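Long-range contact in ribonucleoside triphosphate reductase (Lactobacillus leichmannii, PDB 1L1L), which reduces ribonucleoside triphosphates to the corresponding 2'-deoxyribonucleoside triphosphates as an adenosylcobalamin-dependent (class II) reductase, working as an allosterically regulated monomer: residues P149-F154 against G226-N231. Residues are numbered along the deposited sequence; the frame is centred on the assembly and turned at random.
Sequences PFSFLF and GWVLAN. Unlike the reference sequence in segment 149-154: Phe152 (reference Cys).
With CG anti to the backbone N (chi1 -164°), Phe154 reaches from helix 148-158 to the backbone of helix 224-236, while Val228, whose CG1 is anti to its own N, sets that methyl against Ser151 and its other methyl beside the Phe154 ring. The Phe154 ring meets one turn of the second helix obliquely: CE2 is 3.3 Å from the carbonyl O of Trp227, CD2 is 3.7 Å from Val228 CA, and the CB of Asn231 sits next to CE2. Its CZ meets the edge of the Trp227 indole, close to the plane of that ring, at 4.0 Å from CE3; the two side chains run nearly perpendicular. Val228 and Phe154 point in opposite directions where they pass alongside each other. Ser151 CB touches Val228 CG1 at 3.6 Å.

No direct hydrogen bond joins the segments. One water bridges them, donating to Val228 O (2.8 Å), accepting from Asn231 ND2 (2.9 Å) and bonded to Ser151 OG (3.0 Å); it lies at the edge of the Phe154 ring, in its plane. Through this water the Asn231 amide is linked to Ser151 on the facing helix and to Val228 O of its own, and Ser151 OG is further held by Tyr129 OH and Ser147 O. Helices 275-289 and 298-313 close over the same apolar patch, placing Met280 and Ile308 against both Phe154 and Asn231.

The axes of segments 149-154 and 226-231 approach to 9.5 Å, with 156° between their N-to-C directions and Ser151 and Val228 nearest in register. This is close-to-antiparallel helix packing with a bridging water, in which helix 224-236 of the B12-dependent reductase insertion region docks on helix 148-158, which lies in the connection between parallel strands 119-123 and 162-166, probably part of the reductase's ten-stranded alpha-beta barrel.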
loop_
_atom_site.group_PDB
_atom_site.type_symbol
_atom_site.label_atom_id
_atom_site.label_comp_id
_atom_site.label_asym_id
_atom_site.label_seq_id
_atom_site.Cartn_x
_atom_site.Cartn_y
_atom_site.Cartn_z
ATOM N N PRO A 149 2.992 -18.286 -8.575
ATOM C CA PRO A 149 3.314 -17.028 -7.882
ATOM C C PRO A 149 3.171 -15.778 -8.732
ATOM O O PRO A 149 2.860 -14.699 -8.214
ATOM C CB PRO A 149 4.750 -17.244 -7.409
ATOM C CG PRO A 149 5.310 -18.172 -8.462
ATOM C CD PRO A 149 4.177 -19.158 -8.644
ATOM N N PHE A 150 3.395 -15.913 -10.036
ATOM C CA PHE A 150 3.286 -14.775 -10.939
ATOM C C PHE A 150 1.820 -14.460 -11.187
ATOM O O PHE A 150 1.448 -13.294 -11.377
ATOM C CB PHE A 150 3.969 -15.078 -12.275
ATOM C CG PHE A 150 5.433 -15.378 -12.151
ATOM C CD1 PHE A 150 6.355 -14.346 -11.990
ATOM C CD2 PHE A 150 5.885 -16.689 -12.167
ATOM C CE1 PHE A 150 7.716 -14.615 -11.846
ATOM C CE2 PHE A 150 7.249 -16.975 -12.020
ATOM C CZ PHE A 150 8.165 -15.937 -11.858
ATOM N N SER A 151 0.999 -15.507 -11.208
ATOM C CA SER A 151 -0.434 -15.332 -11.424
ATOM C C SER A 151 -1.038 -14.628 -10.216
ATOM O O SER A 151 -1.925 -13.775 -10.365
ATOM C CB SER A 151 -1.119 -16.686 -11.623
ATOM O OG SER A 151 -0.721 -17.270 -12.851
ATOM N N PHE A 152 -0.563 -15.007 -9.031
ATOM C CA PHE A 152 -1.040 -14.420 -7.780
ATOM C C PHE A 152 -0.712 -12.933 -7.793
ATOM O O PHE A 152 -1.579 -12.082 -7.564
ATOM C CB PHE A 152 -0.354 -15.077 -6.580
ATOM C CG PHE A 152 -0.799 -14.518 -5.260
ATOM C CD1 PHE A 152 -1.970 -14.983 -4.652
ATOM C CD2 PHE A 152 -0.111 -13.463 -4.668
ATOM C CE1 PHE A 152 -2.446 -14.400 -3.479
ATOM C CE2 PHE A 152 -0.584 -12.872 -3.496
ATOM C CZ PHE A 152 -1.751 -13.340 -2.903
ATOM N N LEU A 153 0.556 -12.619 -8.057
ATOM C CA LEU A 153 0.978 -11.226 -8.106
ATOM C C LEU A 153 0.199 -10.428 -9.159
ATOM O O LEU A 153 -0.281 -9.323 -8.879
ATOM C CB LEU A 153 2.481 -11.146 -8.390
ATOM C CG LEU A 153 3.078 -9.755 -8.594
ATOM C CD1 LEU A 153 4.333 -9.619 -7.776
ATOM C CD2 LEU A 153 3.368 -9.548 -10.060
ATOM N N PHE A 154 0.078 -10.991 -10.363
ATOM C CA PHE A 154 -0.626 -10.366 -11.484
ATOM C C PHE A 154 -2.080 -10.050 -11.083
ATOM O O PHE A 154 -2.592 -8.952 -11.307
ATOM C CB PHE A 154 -0.612 -11.340 -12.676
ATOM C CG PHE A 154 -0.944 -10.717 -14.020
ATOM C CD1 PHE A 154 -1.148 -9.350 -14.167
ATOM C CD2 PHE A 154 -1.023 -11.528 -15.155
ATOM C CE1 PHE A 154 -1.425 -8.795 -15.414
ATOM C CE2 PHE A 154 -1.298 -10.986 -16.407
ATOM C CZ PHE A 154 -1.501 -9.613 -16.541
ATOM N N GLY A 226 -8.768 -13.569 -17.701
ATOM C CA GLY A 226 -8.286 -13.897 -19.031
ATOM C C GLY A 226 -6.825 -13.504 -19.172
ATOM O O GLY A 226 -6.028 -14.247 -19.742
ATOM N N TRP A 227 -6.489 -12.330 -18.639
ATOM C CA TRP A 227 -5.130 -11.787 -18.676
ATOM C C TRP A 227 -4.166 -12.656 -17.884
ATOM O O TRP A 227 -3.062 -12.963 -18.355
ATOM C CB TRP A 227 -5.111 -10.364 -18.096
ATOM C CG TRP A 227 -5.600 -9.290 -19.032
ATOM C CD1 TRP A 227 -6.678 -9.352 -19.864
ATOM C CD2 TRP A 227 -5.038 -7.982 -19.201
ATOM N NE1 TRP A 227 -6.823 -8.172 -20.543
ATOM C CE2 TRP A 227 -5.832 -7.309 -20.153
ATOM C CE3 TRP A 227 -3.939 -7.313 -18.637
ATOM C CZ2 TRP A 227 -5.565 -5.997 -20.555
ATOM C CZ3 TRP A 227 -3.671 -6.011 -19.037
ATOM C CH2 TRP A 227 -4.482 -5.365 -19.987
ATOM N N VAL A 228 -4.580 -13.040 -16.679
ATOM C CA VAL A 228 -3.771 -13.880 -15.804
ATOM C C VAL A 228 -3.507 -15.260 -16.422
ATOM O O VAL A 228 -2.358 -15.699 -16.502
ATOM C CB VAL A 228 -4.446 -14.076 -14.419
ATOM C CG1 VAL A 228 -3.631 -15.057 -13.570
ATOM C CG2 VAL A 228 -4.559 -12.722 -13.696
ATOM N N LEU A 229 -4.572 -15.931 -16.857
ATOM C CA LEU A 229 -4.455 -17.257 -17.466
ATOM C C LEU A 229 -3.561 -17.261 -18.715
ATOM O O LEU A 229 -2.853 -18.241 -18.971
ATOM C CB LEU A 229 -5.851 -17.803 -17.814
ATOM C CG LEU A 229 -6.778 -18.055 -16.618
ATOM C CD1 LEU A 229 -8.135 -18.540 -17.094
ATOM C CD2 LEU A 229 -6.145 -19.066 -15.682
ATOM N N ALA A 230 -3.585 -16.168 -19.475
ATOM C CA ALA A 230 -2.780 -16.058 -20.693
ATOM C C ALA A 230 -1.283 -15.948 -20.381
ATOM O O ALA A 230 -0.431 -16.438 -21.138
ATOM C CB ALA A 230 -3.223 -14.867 -21.493
ATOM N N ASN A 231 -0.959 -15.289 -19.278
ATOM C CA ASN A 231 0.437 -15.154 -18.884
ATOM C C ASN A 231 0.845 -16.474 -18.238
ATOM O O ASN A 231 1.988 -16.917 -18.376
ATOM C CB ASN A 231 0.608 -13.995 -17.893
ATOM C CG ASN A 231 2.041 -13.840 -17.417
ATOM O OD1 ASN A 231 2.949 -13.582 -18.209
ATOM N ND2 ASN A 231 2.251 -13.994 -16.114
HETATM O O HOH W 1 -0.118 -15.100 -14.856
#